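Local coordinates for protein Pre-mRNA-processing-splicing factor 8 (Cryptococcus neoformans var. grubii serotype A, PDB 6MX6) that carries the Prp8 intein, a protein-splicing element that probably excises itself from its spliceosomal host protein and joins the flanking sequences, at residues A[8-13]-A[20-25]; A[24-29]-A[44-49]. All coordinates share one frame; numbering follows the deposited sequence.

Contact 1: A[8-13]-A[20-25]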
loop_
_atom_site.group_PDB
_atom_site.type_symbol
_atom_site.label_atom_id
_atom_site.label_comp_id
_atom_site.label_asym_id
_atom_site.label_seq_id
_atom_site.Cartn_x
_atom_site.Cartn_y
_atom_site.Cartn_z
ATOM N N ASN A 8 7.382 -5.850 7.486
ATOM C CA ASN A 8 8.810 -5.809 7.200
ATOM C C ASN A 8 9.145 -6.711 6.018
ATOM O O ASN A 8 8.629 -7.826 5.892
ATOM C CB ASN A 8 9.616 -6.233 8.422
ATOM C CG ASN A 8 9.714 -5.130 9.467
ATOM O OD1 ASN A 8 9.026 -4.112 9.383
ATOM N ND2 ASN A 8 10.569 -5.334 10.460
ATOM N N GLY A 9 10.031 -6.226 5.164
ATOM C CA GLY A 9 10.384 -6.925 3.947
ATOM C C GLY A 9 9.637 -6.449 2.727
ATOM O O GLY A 9 9.927 -6.919 1.619
ATOM N N THR A 10 8.686 -5.536 2.894
ATOM C CA THR A 10 8.026 -4.924 1.751
ATOM C C THR A 10 9.033 -4.059 0.996
ATOM O O THR A 10 9.739 -3.243 1.594
ATOM C CB THR A 10 6.829 -4.089 2.202
ATOM O OG1 THR A 10 5.887 -4.910 2.921
ATOM C CG2 THR A 10 6.145 -3.474 1.000
ATOM N N ARG A 11 9.110 -4.254 -0.321
ATOM C CA ARG A 11 10.104 -3.584 -1.156
ATOM C C ARG A 11 9.501 -2.322 -1.761
ATOM O O ARG A 11 8.499 -2.390 -2.481
ATOM C CB ARG A 11 10.598 -4.531 -2.257
ATOM C CG ARG A 11 11.244 -5.805 -1.727
ATOM C CD ARG A 11 11.154 -6.955 -2.728
ATOM N NE ARG A 11 11.767 -6.610 -4.005
ATOM C CZ ARG A 11 11.760 -7.397 -5.075
ATOM N NH1 ARG A 11 11.166 -8.583 -5.025
ATOM N NH2 ARG A 11 12.343 -6.994 -6.197
ATOM N N LEU A 12 10.114 -1.175 -1.476
ATOM C CA LEU A 12 9.693 0.124 -1.970
ATOM C C LEU A 12 10.743 0.684 -2.917
ATOM O O LEU A 12 11.859 0.170 -3.012
ATOM C CB LEU A 12 9.469 1.090 -0.803
ATOM C CG LEU A 12 8.644 0.502 0.344
ATOM C CD1 LEU A 12 8.567 1.461 1.517
ATOM C CD2 LEU A 12 7.246 0.150 -0.158
ATOM N N LEU A 13 10.383 1.775 -3.595
ATOM C CA LEU A 13 11.268 2.442 -4.551
ATOM C C LEU A 13 11.778 3.749 -3.958
ATOM O O LEU A 13 10.983 4.599 -3.543
ATOM C CB LEU A 13 10.543 2.714 -5.871
ATOM C CG LEU A 13 10.201 1.479 -6.704
ATOM C CD1 LEU A 13 9.443 1.858 -7.961
ATOM C CD2 LEU A 13 11.454 0.698 -7.039
ATOM N N VAL A 20 14.420 -0.208 -1.716
ATOM C CA VAL A 20 14.719 -0.144 -0.286
ATOM C C VAL A 20 13.634 -0.915 0.456
ATOM O O VAL A 20 12.452 -0.816 0.117
ATOM C CB VAL A 20 14.820 1.313 0.228
ATOM C CG1 VAL A 20 13.556 2.101 -0.079
ATOM C CG2 VAL A 20 15.105 1.342 1.728
ATOM N N LEU A 21 14.032 -1.711 1.445
ATOM C CA LEU A 21 13.038 -2.393 2.263
ATOM C C LEU A 21 12.396 -1.390 3.214
ATOM O O LEU A 21 13.033 -0.430 3.652
ATOM C CB LEU A 21 13.668 -3.546 3.043
ATOM C CG LEU A 21 14.281 -4.681 2.210
ATOM C CD1 LEU A 21 14.855 -5.762 3.125
ATOM C CD2 LEU A 21 13.271 -5.277 1.241
ATOM N N VAL A 22 11.112 -1.603 3.509
ATOM C CA VAL A 22 10.355 -0.612 4.267
ATOM C C VAL A 22 11.016 -0.342 5.615
ATOM O O VAL A 22 11.031 0.797 6.097
ATOM C CB VAL A 22 8.884 -1.055 4.430
ATOM C CG1 VAL A 22 8.784 -2.387 5.183
ATOM C CG2 VAL A 22 8.088 0.016 5.154
ATOM N N GLU A 23 11.588 -1.373 6.236
ATOM C CA GLU A 23 12.208 -1.202 7.544
ATOM C C GLU A 23 13.571 -0.525 7.470
ATOM O O GLU A 23 14.110 -0.149 8.518
ATOM C CB GLU A 23 12.341 -2.551 8.256
ATOM C CG GLU A 23 13.349 -3.508 7.636
ATOM C CD GLU A 23 12.693 -4.480 6.662
ATOM O OE1 GLU A 23 11.632 -4.129 6.109
ATOM O OE2 GLU A 23 13.234 -5.589 6.462
ATOM N N ASP A 24 14.135 -0.359 6.276
ATOM C CA ASP A 24 15.385 0.372 6.099
ATOM C C ASP A 24 15.160 1.839 5.762
ATOM O O ASP A 24 16.133 2.589 5.637
ATOM C CB ASP A 24 16.236 -0.286 5.005
ATOM C CG ASP A 24 16.636 -1.710 5.356
ATOM O OD1 ASP A 24 16.704 -2.028 6.562
ATOM O OD2 ASP A 24 16.878 -2.515 4.427
ATOM N N VAL A 25 13.905 2.262 5.613
ATOM C CA VAL A 25 13.594 3.664 5.361
ATOM C C VAL A 25 13.869 4.468 6.622
ATOM O O VAL A 25 13.368 4.137 7.703
ATOM C CB VAL A 25 12.132 3.816 4.925
ATOM C CG1 VAL A 25 11.744 5.288 4.846
ATOM C CG2 VAL A 25 11.901 3.110 3.583
#

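Contact 2: A[24-29]-A[44-49]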
loop_
_atom_site.group_PDB
_atom_site.type_symbol
_atom_site.label_atom_id
_atom_site.label_comp_id
_atom_site.label_asym_id
_atom_site.label_seq_id
_atom_site.Cartn_x
_atom_site.Cartn_y
_atom_site.Cartn_z
ATOM N N ASP A 24 14.135 -0.359 6.276
ATOM C CA ASP A 24 15.385 0.372 6.099
ATOM C C ASP A 24 15.160 1.839 5.762
ATOM O O ASP A 24 16.133 2.589 5.637
ATOM C CB ASP A 24 16.236 -0.286 5.005
ATOM C CG ASP A 24 16.636 -1.710 5.356
ATOM O OD1 ASP A 24 16.704 -2.028 6.562
ATOM O OD2 ASP A 24 16.878 -2.515 4.427
ATOM N N VAL A 25 13.905 2.262 5.613
ATOM C CA VAL A 25 13.594 3.664 5.361
ATOM C C VAL A 25 13.869 4.468 6.622
ATOM O O VAL A 25 13.368 4.137 7.703
ATOM C CB VAL A 25 12.132 3.816 4.925
ATOM C CG1 VAL A 25 11.744 5.288 4.846
ATOM C CG2 VAL A 25 11.901 3.110 3.583
ATOM N N GLN A 26 14.660 5.528 6.494
ATOM C CA GLN A 26 15.018 6.354 7.639
ATOM C C GLN A 26 14.529 7.780 7.437
ATOM O O GLN A 26 14.132 8.172 6.339
ATOM C CB GLN A 26 16.531 6.327 7.886
ATOM C CG GLN A 26 16.927 5.419 9.040
ATOM C CD GLN A 26 16.023 5.588 10.263
ATOM O OE1 GLN A 26 15.744 6.711 10.706
ATOM N NE2 GLN A 26 15.554 4.466 10.809
ATOM N N GLU A 27 14.566 8.558 8.524
ATOM C CA GLU A 27 14.028 9.915 8.512
ATOM C C GLU A 27 14.667 10.753 7.409
ATOM O O GLU A 27 15.886 10.731 7.219
ATOM C CB GLU A 27 14.247 10.578 9.875
ATOM C CG GLU A 27 13.807 12.034 9.945
ATOM C CD GLU A 27 12.349 12.205 10.350
ATOM O OE1 GLU A 27 11.750 11.247 10.887
ATOM O OE2 GLU A 27 11.797 13.306 10.133
ATOM N N GLY A 28 13.832 11.494 6.679
ATOM C CA GLY A 28 14.283 12.300 5.561
ATOM C C GLY A 28 14.493 11.561 4.252
ATOM O O GLY A 28 14.761 12.213 3.235
ATOM N N ASP A 29 14.381 10.230 4.236
ATOM C CA ASP A 29 14.663 9.465 3.024
ATOM C C ASP A 29 13.721 9.862 1.890
ATOM O O ASP A 29 12.557 10.204 2.101
ATOM C CB ASP A 29 14.549 7.959 3.293
ATOM C CG ASP A 29 15.894 7.315 3.572
ATOM O OD1 ASP A 29 16.915 8.027 3.457
ATOM O OD2 ASP A 29 15.939 6.104 3.902
ATOM N N ILE A 44 9.375 7.591 11.515
ATOM C CA ILE A 44 9.587 6.147 11.425
ATOM C C ILE A 44 9.090 5.483 12.703
ATOM O O ILE A 44 9.546 5.804 13.805
ATOM C CB ILE A 44 11.069 5.828 11.189
ATOM C CG1 ILE A 44 11.670 6.771 10.149
ATOM C CG2 ILE A 44 11.253 4.361 10.821
ATOM C CD1 ILE A 44 11.004 6.720 8.814
ATOM N N VAL A 45 8.180 4.520 12.562
ATOM C CA VAL A 45 7.659 3.783 13.705
ATOM C C VAL A 45 7.685 2.294 13.385
ATOM O O VAL A 45 7.721 1.888 12.222
ATOM C CB VAL A 45 6.234 4.233 14.076
ATOM C CG1 VAL A 45 6.263 5.637 14.665
ATOM C CG2 VAL A 45 5.343 4.190 12.846
ATOM N N ARG A 46 7.692 1.473 14.434
ATOM C CA ARG A 46 7.750 0.028 14.242
ATOM C C ARG A 46 6.896 -0.671 15.284
ATOM O O ARG A 46 6.689 -0.162 16.388
ATOM C CB ARG A 46 9.175 -0.529 14.339
ATOM C CG ARG A 46 10.194 0.150 13.454
ATOM C CD ARG A 46 11.318 -0.806 13.083
ATOM N NE ARG A 46 12.516 -0.113 12.611
ATOM C CZ ARG A 46 12.586 0.610 11.496
ATOM N NH1 ARG A 46 11.525 0.746 10.710
ATOM N NH2 ARG A 46 13.727 1.200 11.166
ATOM N N GLY A 47 6.417 -1.854 14.929
ATOM C CA GLY A 47 5.706 -2.644 15.914
ATOM C C GLY A 47 5.586 -4.071 15.437
ATOM O O GLY A 47 6.242 -4.474 14.480
ATOM N N GLU A 48 4.735 -4.830 16.128
ATOM C CA GLU A 48 4.536 -6.241 15.826
ATOM C C GLU A 48 3.094 -6.610 16.126
ATOM O O GLU A 48 2.632 -6.405 17.251
ATOM C CB GLU A 48 5.485 -7.118 16.647
ATOM C CG GLU A 48 5.291 -8.597 16.404
ATOM C CD GLU A 48 6.462 -9.436 16.879
ATOM O OE1 GLU A 48 7.444 -8.864 17.398
ATOM O OE2 GLU A 48 6.397 -10.675 16.726
ATOM N N GLU A 49 2.390 -7.162 15.139
ATOM C CA GLU A 49 1.000 -7.538 15.384
ATOM C C GLU A 49 0.519 -8.438 14.259
ATOM O O GLU A 49 1.203 -8.625 13.251
ATOM C CB GLU A 49 0.088 -6.312 15.512
ATOM C CG GLU A 49 -0.047 -5.496 14.247
ATOM C CD GLU A 49 -0.643 -4.125 14.510
ATOM O OE1 GLU A 49 -1.729 -3.822 13.960
ATOM O OE2 GLU A 49 -0.029 -3.356 15.280
HETATM O O HOH W 1 11.416 2.302 8.283
HETATM O O HOH W 2 11.475 9.064 12.794
#

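Contact 1: A[8-13]-A[20-25]
R11 faces L21 as a non-hydrogen-bonded antiparallel pair, and L12 faces V20 as a hydrogen-bonded pair, with L12 N to V20 O and V20 N to L12 O both 2.9 Å. The ladder goes one rung past the strands, because V22 N, at the start of a 3-10 turn, donates to T10 O at 2.9 Å; the CA-H of L21 also approaches this oxygen. On one face R11 and L21 meet through aliphatic atoms alone, L21 CD2 lying 3.6 Å from R11 CG, while the guanidinium leads away to a salt bridge with E19 and a cation-pi contact with Y168. The other face is apolar: L12 reaches past V20 along the hairpin, bringing its CD1 to 3.9 Å from V22 CB, with V25 CG2 a little farther off, and both L12 and V25 touch F157 of strand 152-159. Beyond the strands, E23 turns back on the chain. Its CG sits between backbone N and carbonyl carbon (chi1 69°), and the chain bends again at chi2, which brings CD back toward N8 and G9; OE1 accepts the G9 amide at 2.8 Å on the syn side. The carboxylate stacks on the N8 amide group with their planes 17° apart, while N8 OD1 is hydrogen-bonded to S155 OG. G9 has a positive phi of 97°, a conformation that calls for glycine. Strands 11-13 and 19-21 thus form a beta hairpin of the Hint fold, continued by a 3-10 turn whose glutamate ties down the loop entering the first strand.

Contact 2: A[24-29]-A[44-49]
The carbonyl oxygen of V25 is linked to R46 NH1 by a single water, which donates to V25 O at 2.7 Å and accepts from NH1 at 2.9 Å, lying at the edge of the guanidinium and in its plane. The R46 chain is extended from CG to NE, which carries the guanidinium out toward the loop; its NH1 also has a weak hydrogen bond to S155 OG. A second water repeats the pattern beyond I44, donating to E27 OE1 and accepting from I44 N; the same carboxylate oxygen also takes the backbone N-H of K43. Between these two bridges I44 presses its CD1 against the loop backbone, 3.7 Å from V25 O, and its CG1 lies 3.8 Å from E27 N. The Q26 side chain passes I44 at about a right angle, its amide folded back so that OE1 receives E27 N from above the carbonyl plane. The loop also holds its own shape: Q26 to D29 form a type II turn, and D29 OD2 accepts Q26 N at 2.9 Å in a nearly straight bond (172°). Between residues 24-29 and 44-49 no direct hydrogen bond forms: this end of the turn meets the strand through isoleucine packing and water, while G28 and D29 bond directly to A41 farther back on it.

In the fold
The two contacts show how bonding can change with depth along one continuous chain. Contact 1 is partly buried and holds the hairpin of strands 11-13 and 19-21 by direct backbone bonds; contact 2 takes up the chain where that hairpin's last turn ends, sharing D24 and V25, and lays the following loop on strand 38-49 at the surface, where, between residues 24-29 and 44-49, water bridges take the place of direct hydrogen bonds. V25 serves both, its side chain touching F157 of strand 152-159, which also meets L12 in the first and I44 in the second. S155 of the same strand is hydrogen-bonded to N8 in contact 1 and more weakly to R46 in contact 2, and E23 O approaches R46 NH2 to 3.0 Å, so the contacts adjoin.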